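Local coordinates for protein tyrosine phosphatase (Orf virus, PDB 5NCR) that works as a homodimeric tyrosine phosphatase with triple substrate specificity and probably removes phosphate from phosphoserine in proteins, at residues A133-P136 with T137-Q140; F144-F147 with L148-Y152; L162-A165 with N166-Y169. The protein carries 2 engineered substitutions. All coordinates share one frame; numbering follows the deposited sequence.

Contact 1: A133-P136 with T137-Q140; sequences AENP and TMTQ
The side chain of N135 extends with CG anti to the backbone N (chi1 178°), while T137 holds OG1 between its backbone N and carbonyl carbon (chi1 79°); the two side chains cross at about a right angle, and the amide oxygen of one meets the hydroxyl of the other. T137 OG1 donates to N135 OD1 at 2.7 Å, lying in the carbonyl plane on a lone pair. The backbone joins in: T137 N also donates to N135 OD1, at 3.0 Å, but from above the amide plane. This second bond closes an Asx turn, which asparagine suits because its short amide can reach back to the N-H two residues on. A type I beta turn from N135 to M138 is laid over it, its closing bond from M138 N to N135 O being weak at 3.3 Å. P136, at the second position of that turn, fits because its ring already fixes phi near the value required. The turn follows the last residues of helix 118-134 and redirects the chain toward helix 140-158, whose N-cap is T139, with OG1 bound to A142 N. M138 is the buried residue here: CB rests 3.8 Å from N135 ND2, and the extended, unbranched chain beyond it reaches down to R131 and L132 of the preceding helix. A water completes the polar network, accepting from N135 ND2 at 3.0 Å and donating to T137 OG1 at 2.7 Å. The amide is thus held at both ends, its oxygen by two protein donors and its nitrogen by the water, which fixes its rotation, while the threonine hydroxyl gives its proton to OD1 and takes one from the water.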
ATOM      1  N   ALA B 133       7.114 -12.330 -16.545  1.00 26.37           N
ATOM      2  CA  ALA B 133       7.607 -12.933 -17.780  1.00 26.87           C
ATOM      3  C   ALA B 133       7.687 -11.807 -18.860  1.00 29.99           C
ATOM      4  O   ALA B 133       8.676 -11.731 -19.587  1.00 33.01           O
ATOM      5  CB  ALA B 133       6.687 -14.078 -18.203  1.00 27.60           C
ATOM      6  N   GLU B 134       6.690 -10.896 -18.879  1.00 22.71           N
ATOM      7  CA  GLU B 134       6.554  -9.738 -19.769  1.00 25.42           C
ATOM      8  C   GLU B 134       7.604  -8.640 -19.433  1.00 29.89           C
ATOM      9  O   GLU B 134       8.123  -7.989 -20.344  1.00 30.43           O
ATOM     10  CB  GLU B 134       5.134  -9.178 -19.654  1.00 26.71           C
ATOM     11  CG  GLU B 134       4.847  -7.943 -20.495  1.00 48.89           C
ATOM     12  CD  GLU B 134       3.572  -7.209 -20.121  1.00 81.06           C
ATOM     13  OE1 GLU B 134       2.541  -7.878 -19.869  1.00 83.71           O
ATOM     14  OE2 GLU B 134       3.605  -5.958 -20.091  1.00 75.02           O
ATOM     15  N   ASN B 135       7.869  -8.410 -18.131  1.00 25.51           N
ATOM     16  CA  ASN B 135       8.910  -7.471 -17.699  1.00 26.78           C
ATOM     17  C   ASN B 135       9.769  -8.149 -16.644  1.00 28.62           C
ATOM     18  O   ASN B 135       9.536  -7.967 -15.449  1.00 24.69           O
ATOM     19  CB  ASN B 135       8.401  -6.112 -17.219  1.00 26.15           C
ATOM     20  CG  ASN B 135       9.529  -5.189 -16.734  1.00 32.66           C
ATOM     21  OD1 ASN B 135      10.734  -5.438 -16.927  1.00 28.10           O
ATOM     22  ND2 ASN B 135       9.166  -4.121 -16.082  1.00 26.20           N
ATOM     23  N   PRO B 136      10.803  -8.897 -17.072  1.00 26.44           N
ATOM     24  CA  PRO B 136      11.651  -9.575 -16.081  1.00 25.84           C
ATOM     25  C   PRO B 136      12.585  -8.647 -15.289  1.00 29.35           C
ATOM     26  O   PRO B 136      13.217  -9.103 -14.341  1.00 27.59           O
ATOM     27  CB  PRO B 136      12.401 -10.618 -16.907  1.00 29.61           C
ATOM     28  CG  PRO B 136      12.437 -10.060 -18.276  1.00 37.01           C
ATOM     29  CD  PRO B 136      11.198  -9.235 -18.456  1.00 31.28           C
ATOM     30  N   THR B 137      12.656  -7.351 -15.650  1.00 28.46           N
ATOM     31  CA  THR B 137      13.513  -6.394 -14.944  1.00 28.82           C
ATOM     32  C   THR B 137      12.771  -5.679 -13.806  1.00 34.13           C
ATOM     33  O   THR B 137      13.397  -4.910 -13.066  1.00 36.49           O
ATOM     34  CB  THR B 137      14.095  -5.355 -15.928  1.00 35.66           C
ATOM     35  OG1 THR B 137      13.092  -4.369 -16.222  1.00 30.50           O
ATOM     36  CG2 THR B 137      14.674  -5.984 -17.202  1.00 28.46           C
ATOM     37  N   MET B 138      11.445  -5.869 -13.721  1.00 29.44           N
ATOM     38  CA  MET B 138      10.552  -5.224 -12.756  1.00 28.42           C
ATOM     39  C   MET B 138      11.183  -5.128 -11.365  1.00 30.21           C
ATOM     40  O   MET B 138      11.556  -6.156 -10.821  1.00 28.31           O
ATOM     41  CB  MET B 138       9.214  -5.950 -12.731  1.00 29.44           C
ATOM     42  CG  MET B 138       8.095  -5.105 -12.236  1.00 32.42           C
ATOM     43  SD  MET B 138       6.535  -5.916 -12.586  1.00 34.69           S
ATOM     44  CE  MET B 138       5.459  -4.697 -12.067  1.00 31.10           C
ATOM     45  N   THR B 139      11.378  -3.903 -10.837  1.00 27.23           N
ATOM     46  CA  THR B 139      12.048  -3.714  -9.528  1.00 27.86           C
ATOM     47  C   THR B 139      11.176  -4.192  -8.379  1.00 27.43           C
ATOM     48  O   THR B 139       9.991  -4.418  -8.594  1.00 25.22           O
ATOM     49  CB  THR B 139      12.460  -2.255  -9.311  1.00 29.81           C
ATOM     50  OG1 THR B 139      11.279  -1.459  -9.171  1.00 29.82           O
ATOM     51  CG2 THR B 139      13.362  -1.737 -10.410  1.00 30.21           C
ATOM     52  N   GLN B 140      11.765  -4.360  -7.171  1.00 24.08           N
ATOM     53  CA  GLN B 140      11.020  -4.797  -5.988  1.00 23.19           C
ATOM     54  C   GLN B 140       9.881  -3.797  -5.648  1.00 25.77           C
ATOM     55  O   GLN B 140       8.757  -4.271  -5.548  1.00 24.84           O
ATOM     56  CB  GLN B 140      11.948  -5.093  -4.810  1.00 25.77           C
ATOM     57  CG  GLN B 140      11.268  -5.769  -3.630  1.00 35.54           C
ATOM     58  CD  GLN B 140      12.258  -6.018  -2.524  1.00 60.90           C
ATOM     59  OE1 GLN B 140      12.722  -5.079  -1.866  1.00 57.29           O
ATOM     60  NE2 GLN B 140      12.634  -7.283  -2.321  1.00 54.68           N
TER
HETATM   61  O   HOH W   1      11.473  -2.516 -15.130  1.00 25.23           O

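Contact 2: F144-F147 with L148-Y152; sequences FVYF and LKTYY
Y146 and T150 meet one turn apart on the alpha-helix 140-158, where a threonine hydroxyl folds back onto the backbone of the residue four before it. T150 OG1 donates to Y146 O at 2.7 Å, and T150 N reaches the same oxygen at 2.9 Å from the opposite face of the carbonyl plane, so one acceptor carries two bonds. The hydroxyl is brought there by its first torsion, which sets OG1 beside the backbone N and anti to the carbonyl carbon (chi1 -55°). Threonine suits the place: within a helix its hydroxyl can donate to the carbonyl four residues back, while the rest of the side chain can pack against V127 of helix 118-134. The same OG1 also lies over one face of the Y146 ring, 3.1 Å above the plane and offset toward the rim, with CE2 of Y146 3.2 Å away. Neighbouring backbone bonds continue the helical ladder, K149 N to V145 O at 2.9 Å and Y151 N to F147 O at 2.9 Å. Farther out, the helix is wedged among several others. Y146 leans on M128 and R131 of helix 118-134, whereas F147, a large apolar ring suited to a buried face, fits against M124 there, I172 and V176 of helix 165-177, and L12 of helix 7-15. F144 and L148 face the dimer partner, each packing on the other's counterpart in the second subunit, and Y152 makes a cation-pi contact with R14 of that subunit while its hydroxyl bonds to C15 O of its own chain. Y152 is flanked by its neighbours: CD2 of Y151 sits 3.9 Å above its ring plane, over the centre, and L148 CD1 lies at the edge, 3.6 Å from Y152 CE2.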
ATOM      1  N   PHE B 144       5.942  -4.675  -5.845  1.00 21.50           N
ATOM      2  CA  PHE B 144       5.139  -4.356  -4.658  1.00 19.49           C
ATOM      3  C   PHE B 144       3.843  -3.661  -5.049  1.00 22.32           C
ATOM      4  O   PHE B 144       2.767  -4.076  -4.632  1.00 19.50           O
ATOM      5  CB  PHE B 144       5.982  -3.503  -3.653  1.00 22.71           C
ATOM      6  CG  PHE B 144       5.259  -3.025  -2.404  1.00 23.86           C
ATOM      7  CD1 PHE B 144       4.220  -2.101  -2.487  1.00 25.46           C
ATOM      8  CD2 PHE B 144       5.640  -3.476  -1.141  1.00 25.09           C
ATOM      9  CE1 PHE B 144       3.557  -1.658  -1.335  1.00 26.99           C
ATOM     10  CE2 PHE B 144       4.993  -3.012   0.011  1.00 26.32           C
ATOM     11  CZ  PHE B 144       3.956  -2.113  -0.095  1.00 24.70           C
ATOM     12  N   VAL B 145       3.953  -2.607  -5.847  1.00 21.53           N
ATOM     13  CA  VAL B 145       2.829  -1.799  -6.315  1.00 22.15           C
ATOM     14  C   VAL B 145       1.955  -2.611  -7.314  1.00 23.22           C
ATOM     15  O   VAL B 145       0.734  -2.497  -7.287  1.00 21.40           O
ATOM     16  CB  VAL B 145       3.330  -0.458  -6.913  1.00 26.76           C
ATOM     17  CG1 VAL B 145       2.200   0.278  -7.631  1.00 28.43           C
ATOM     18  CG2 VAL B 145       3.940   0.431  -5.827  1.00 26.46           C
ATOM     19  N   TYR B 146       2.585  -3.405  -8.187  1.00 18.99           N
ATOM     20  CA  TYR B 146       1.835  -4.206  -9.140  1.00 17.79           C
ATOM     21  C   TYR B 146       0.994  -5.237  -8.389  1.00 19.91           C
ATOM     22  O   TYR B 146      -0.145  -5.450  -8.764  1.00 19.33           O
ATOM     23  CB  TYR B 146       2.735  -4.862 -10.208  1.00 18.15           C
ATOM     24  CG  TYR B 146       1.937  -5.641 -11.239  1.00 20.48           C
ATOM     25  CD1 TYR B 146       1.338  -4.996 -12.323  1.00 22.67           C
ATOM     26  CD2 TYR B 146       1.697  -7.005 -11.080  1.00 19.92           C
ATOM     27  CE1 TYR B 146       0.540  -5.700 -13.236  1.00 21.94           C
ATOM     28  CE2 TYR B 146       0.892  -7.711 -11.976  1.00 19.84           C
ATOM     29  CZ  TYR B 146       0.314  -7.054 -13.051  1.00 23.66           C
ATOM     30  OH  TYR B 146      -0.465  -7.778 -13.926  1.00 25.75           O
ATOM     31  N   PHE B 147       1.560  -5.862  -7.317  1.00 16.86           N
ATOM     32  CA  PHE B 147       0.857  -6.863  -6.525  1.00 16.06           C
ATOM     33  C   PHE B 147      -0.366  -6.186  -5.882  1.00 19.68           C
ATOM     34  O   PHE B 147      -1.462  -6.726  -5.921  1.00 17.54           O
ATOM     35  CB  PHE B 147       1.774  -7.430  -5.434  1.00 17.39           C
ATOM     36  CG  PHE B 147       1.181  -8.623  -4.701  1.00 18.14           C
ATOM     37  CD1 PHE B 147       0.207  -8.446  -3.714  1.00 18.87           C
ATOM     38  CD2 PHE B 147       1.653  -9.911  -4.942  1.00 18.55           C
ATOM     39  CE1 PHE B 147      -0.323  -9.548  -3.022  1.00 19.45           C
ATOM     40  CE2 PHE B 147       1.083 -11.016  -4.296  1.00 19.87           C
ATOM     41  CZ  PHE B 147       0.122 -10.826  -3.317  1.00 17.24           C
ATOM     42  N   LEU B 148      -0.154  -5.014  -5.303  1.00 17.61           N
ATOM     43  CA  LEU B 148      -1.168  -4.201  -4.667  1.00 18.21           C
ATOM     44  C   LEU B 148      -2.333  -3.859  -5.624  1.00 23.64           C
ATOM     45  O   LEU B 148      -3.484  -4.159  -5.306  1.00 25.13           O
ATOM     46  CB  LEU B 148      -0.525  -2.925  -4.104  1.00 19.12           C
ATOM     47  CG  LEU B 148      -1.445  -1.939  -3.438  1.00 22.56           C
ATOM     48  CD1 LEU B 148      -2.196  -2.567  -2.243  1.00 21.64           C
ATOM     49  CD2 LEU B 148      -0.693  -0.725  -3.040  1.00 25.25           C
ATOM     50  N   LYS B 149      -2.019  -3.264  -6.780  1.00 19.49           N
ATOM     51  CA  LYS B 149      -2.978  -2.835  -7.796  1.00 19.11           C
ATOM     52  C   LYS B 149      -3.759  -4.056  -8.328  1.00 22.03           C
ATOM     53  O   LYS B 149      -4.975  -3.989  -8.399  1.00 20.70           O
ATOM     54  CB  LYS B 149      -2.231  -2.095  -8.917  1.00 23.68           C
ATOM     55  CG  LYS B 149      -3.065  -1.579 -10.083  1.00 50.71           C
ATOM     56  CD  LYS B 149      -2.196  -0.681 -10.998  1.00 64.94           C
ATOM     57  CE  LYS B 149      -2.511  -0.776 -12.477  1.00 74.76           C
ATOM     58  NZ  LYS B 149      -3.655   0.086 -12.858  1.00 81.39           N
ATOM     59  N   THR B 150      -3.067  -5.162  -8.628  1.00 17.26           N
ATOM     60  CA  THR B 150      -3.645  -6.382  -9.180  1.00 17.75           C
ATOM     61  C   THR B 150      -4.564  -7.069  -8.172  1.00 19.22           C
ATOM     62  O   THR B 150      -5.621  -7.545  -8.551  1.00 19.83           O
ATOM     63  CB  THR B 150      -2.527  -7.306  -9.684  1.00 24.32           C
ATOM     64  OG1 THR B 150      -1.735  -6.551 -10.601  1.00 27.36           O
ATOM     65  CG2 THR B 150      -3.051  -8.555 -10.354  1.00 25.90           C
ATOM     66  N   TYR B 151      -4.147  -7.116  -6.903  1.00 16.22           N
ATOM     67  CA  TYR B 151      -4.924  -7.707  -5.824  1.00 16.80           C
ATOM     68  C   TYR B 151      -6.295  -6.988  -5.715  1.00 20.91           C
ATOM     69  O   TYR B 151      -7.330  -7.654  -5.644  1.00 17.95           O
ATOM     70  CB  TYR B 151      -4.165  -7.599  -4.487  1.00 18.04           C
ATOM     71  CG  TYR B 151      -5.004  -8.143  -3.362  1.00 18.83           C
ATOM     72  CD1 TYR B 151      -5.143  -9.512  -3.177  1.00 21.73           C
ATOM     73  CD2 TYR B 151      -5.768  -7.293  -2.565  1.00 20.11           C
ATOM     74  CE1 TYR B 151      -5.990 -10.026  -2.199  1.00 23.51           C
ATOM     75  CE2 TYR B 151      -6.611  -7.796  -1.579  1.00 22.60           C
ATOM     76  CZ  TYR B 151      -6.728  -9.162  -1.411  1.00 27.05           C
ATOM     77  OH  TYR B 151      -7.537  -9.671  -0.431  1.00 26.87           O
ATOM     78  N   TYR B 152      -6.276  -5.647  -5.662  1.00 20.24           N
ATOM     79  CA  TYR B 152      -7.501  -4.840  -5.536  1.00 21.28           C
ATOM     80  C   TYR B 152      -8.323  -4.846  -6.818  1.00 24.68           C
ATOM     81  O   TYR B 152      -9.541  -4.811  -6.747  1.00 23.66           O
ATOM     82  CB  TYR B 152      -7.209  -3.437  -5.019  1.00 22.86           C
ATOM     83  CG  TYR B 152      -7.061  -3.461  -3.512  1.00 24.62           C
ATOM     84  CD1 TYR B 152      -8.146  -3.760  -2.690  1.00 26.61           C
ATOM     85  CD2 TYR B 152      -5.825  -3.259  -2.910  1.00 24.63           C
ATOM     86  CE1 TYR B 152      -8.006  -3.853  -1.308  1.00 24.53           C
ATOM     87  CE2 TYR B 152      -5.676  -3.337  -1.525  1.00 25.27           C
ATOM     88  CZ  TYR B 152      -6.778  -3.627  -0.725  1.00 28.48           C
ATOM     89  OH  TYR B 152      -6.675  -3.762   0.638  1.00 20.31           O
TER

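Contact 3: L162-A165 with N166-Y169; sequences LENA and NFRY
The amide of N164 lies flat over one face of the F167 ring, the two planes only 6° apart, with N164 ND2 3.6 Å above the ring plane and over its centre. The N-H bonds of ND2 therefore run nearly parallel to the ring, not into it, and are used by D81 OD1 and D82 O. The other end of the amide caps the helix: F167 N donates to N164 OD1 at 3.1 Å, coming from above the amide plane and not along a lone pair. Asparagine can thus serve as N-cap of helix 165-177 and as lid on the ring at once. The second flat group, the guanidinium of R168, is approached at its edge by two backbone carbonyls. NH1 of R168 donates to L162 O at 3.0 Å, in the carbonyl plane on a lone pair, and more weakly to E163 O at 3.1 Å. A bend in the arginine chain at chi3 (62°) turns the group back over the loop, which a long, flexible side chain allows; its remaining nitrogens are held by T16 OG1 through NE and by L13 O through NH2. The aliphatic part is used as well, R168 CG lying 3.8 Å from L162 CG, and L162 CD1 touching F167 CB at 3.8 Å. E163 OE2 accepts from F161 N and forms a salt bridge with R155 NE. L162 is joined by backbone bonds to V116, and F167 rests on R118, both in the phosphate-binding signature loop of cysteine phosphatases; a phosphate ion, probably from the crystallisation medium though consistent with that site, lies about 6 Å from the F167 side chain. The arrangement is a classic asparagine N-cap, set beside the active-site loop of a dual-specificity phosphatase fold.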
ATOM      1  N   LEU B 162      -8.513 -14.049  -2.200  1.00 21.24           N
ATOM      2  CA  LEU B 162      -7.266 -14.214  -1.460  1.00 21.06           C
ATOM      3  C   LEU B 162      -7.270 -13.522  -0.085  1.00 25.19           C
ATOM      4  O   LEU B 162      -6.411 -12.699   0.236  1.00 26.98           O
ATOM      5  CB  LEU B 162      -6.136 -13.725  -2.379  1.00 20.57           C
ATOM      6  CG  LEU B 162      -4.683 -14.032  -2.031  1.00 25.42           C
ATOM      7  CD1 LEU B 162      -4.452 -15.501  -1.681  1.00 25.66           C
ATOM      8  CD2 LEU B 162      -3.807 -13.576  -3.159  1.00 24.54           C
ATOM      9  N   GLU B 163      -8.289 -13.836   0.701  1.00 22.35           N
ATOM     10  CA  GLU B 163      -8.515 -13.301   2.034  1.00 22.69           C
ATOM     11  C   GLU B 163      -7.540 -13.948   3.007  1.00 28.77           C
ATOM     12  O   GLU B 163      -7.101 -13.313   3.966  1.00 29.82           O
ATOM     13  CB  GLU B 163      -9.991 -13.537   2.461  1.00 24.43           C
ATOM     14  CG  GLU B 163     -11.025 -13.039   1.443  1.00 28.05           C
ATOM     15  CD  GLU B 163     -10.971 -11.556   1.142  1.00 39.53           C
ATOM     16  OE1 GLU B 163     -10.733 -10.786   2.093  1.00 33.43           O
ATOM     17  OE2 GLU B 163     -11.128 -11.165  -0.037  1.00 28.98           O
ATOM     18  N   ASN B 164      -7.186 -15.211   2.741  1.00 24.08           N
ATOM     19  CA  ASN B 164      -6.240 -16.000   3.512  1.00 24.63           C
ATOM     20  C   ASN B 164      -4.877 -15.264   3.502  1.00 27.27           C
ATOM     21  O   ASN B 164      -4.192 -15.208   2.473  1.00 23.96           O
ATOM     22  CB  ASN B 164      -6.121 -17.404   2.905  1.00 27.30           C
ATOM     23  CG  ASN B 164      -5.271 -18.350   3.694  1.00 35.32           C
ATOM     24  OD1 ASN B 164      -4.195 -18.021   4.154  1.00 25.26           O
ATOM     25  ND2 ASN B 164      -5.732 -19.557   3.871  1.00 24.26           N
ATOM     26  N   ALA B 165      -4.540 -14.651   4.655  1.00 24.34           N
ATOM     27  CA  ALA B 165      -3.315 -13.882   4.886  1.00 22.85           C
ATOM     28  C   ALA B 165      -2.064 -14.749   4.761  1.00 24.67           C
ATOM     29  O   ALA B 165      -1.071 -14.277   4.244  1.00 23.62           O
ATOM     30  CB  ALA B 165      -3.365 -13.225   6.248  1.00 24.28           C
ATOM     31  N   ASN B 166      -2.134 -16.036   5.162  1.00 21.97           N
ATOM     32  CA  ASN B 166      -1.042 -17.011   5.061  1.00 22.60           C
ATOM     33  C   ASN B 166      -0.599 -17.190   3.600  1.00 25.79           C
ATOM     34  O   ASN B 166       0.593 -17.087   3.293  1.00 25.71           O
ATOM     35  CB  ASN B 166      -1.455 -18.358   5.707  1.00 21.07           C
ATOM     36  CG  ASN B 166      -0.657 -19.593   5.305  1.00 36.85           C
ATOM     37  OD1 ASN B 166      -1.221 -20.634   4.926  1.00 31.20           O
ATOM     38  ND2 ASN B 166       0.655 -19.529   5.409  1.00 22.20           N
ATOM     39  N   PHE B 167      -1.564 -17.400   2.707  1.00 22.88           N
ATOM     40  CA  PHE B 167      -1.345 -17.591   1.279  1.00 20.89           C
ATOM     41  C   PHE B 167      -0.872 -16.290   0.658  1.00 20.03           C
ATOM     42  O   PHE B 167       0.038 -16.314  -0.166  1.00 18.36           O
ATOM     43  CB  PHE B 167      -2.657 -18.028   0.580  1.00 21.98           C
ATOM     44  CG  PHE B 167      -3.195 -19.411   0.885  1.00 24.66           C
ATOM     45  CD1 PHE B 167      -2.494 -20.286   1.726  1.00 28.18           C
ATOM     46  CD2 PHE B 167      -4.390 -19.852   0.316  1.00 25.51           C
ATOM     47  CE1 PHE B 167      -3.001 -21.560   2.016  1.00 30.07           C
ATOM     48  CE2 PHE B 167      -4.893 -21.128   0.610  1.00 28.66           C
ATOM     49  CZ  PHE B 167      -4.191 -21.974   1.449  1.00 27.62           C
ATOM     50  N   ARG B 168      -1.530 -15.167   1.008  1.00 17.62           N
ATOM     51  CA  ARG B 168      -1.191 -13.856   0.461  1.00 17.97           C
ATOM     52  C   ARG B 168       0.239 -13.490   0.846  1.00 21.21           C
ATOM     53  O   ARG B 168       0.957 -12.982   0.001  1.00 22.68           O
ATOM     54  CB  ARG B 168      -2.193 -12.790   0.916  1.00 18.14           C
ATOM     55  CG  ARG B 168      -2.383 -11.647  -0.093  1.00 26.61           C
ATOM     56  CD  ARG B 168      -3.601 -10.782   0.219  1.00 20.71           C
ATOM     57  NE  ARG B 168      -3.475 -10.134   1.516  1.00 24.64           N
ATOM     58  CZ  ARG B 168      -4.137 -10.483   2.607  1.00 27.65           C
ATOM     59  NH1 ARG B 168      -5.007 -11.483   2.572  1.00 18.69           N
ATOM     60  NH2 ARG B 168      -3.948  -9.824   3.741  1.00 24.18           N
ATOM     61  N   TYR B 169       0.669 -13.793   2.087  1.00 18.96           N
ATOM     62  CA  TYR B 169       2.023 -13.505   2.538  1.00 20.47           C
ATOM     63  C   TYR B 169       3.015 -14.366   1.740  1.00 24.05           C
ATOM     64  O   TYR B 169       4.015 -13.841   1.254  1.00 24.73           O
ATOM     65  CB  TYR B 169       2.180 -13.762   4.054  1.00 25.46           C
ATOM     66  CG  TYR B 169       3.589 -13.533   4.569  1.00 31.65           C
ATOM     67  CD1 TYR B 169       4.060 -12.246   4.821  1.00 35.16           C
ATOM     68  CD2 TYR B 169       4.444 -14.603   4.813  1.00 34.74           C
ATOM     69  CE1 TYR B 169       5.348 -12.030   5.318  1.00 39.60           C
ATOM     70  CE2 TYR B 169       5.734 -14.399   5.307  1.00 37.91           C
ATOM     71  CZ  TYR B 169       6.185 -13.109   5.552  1.00 49.55           C
ATOM     72  OH  TYR B 169       7.452 -12.900   6.048  1.00 58.04           O
TER

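The three contacts come in series along the C-terminal half of the catalytic domain: contact 1 joins helix 118-134 to helix 140-158, contact 2 lies within the latter, and contact 3 starts helix 165-177. Centres are about 14 Å apart between contacts 1 and 2 and between 2 and 3, but 23 Å between 1 and 3. Contact 2 is the bridge: M138 CE packs on Y146 CB at 3.3 Å, and Y151 OH probably hydrogen-bonds to L162 O at 3.3 Å. Helix 140-158 thus links the inter-helix turn, the dimer interface and the loop beside the phosphate site by direct contacts.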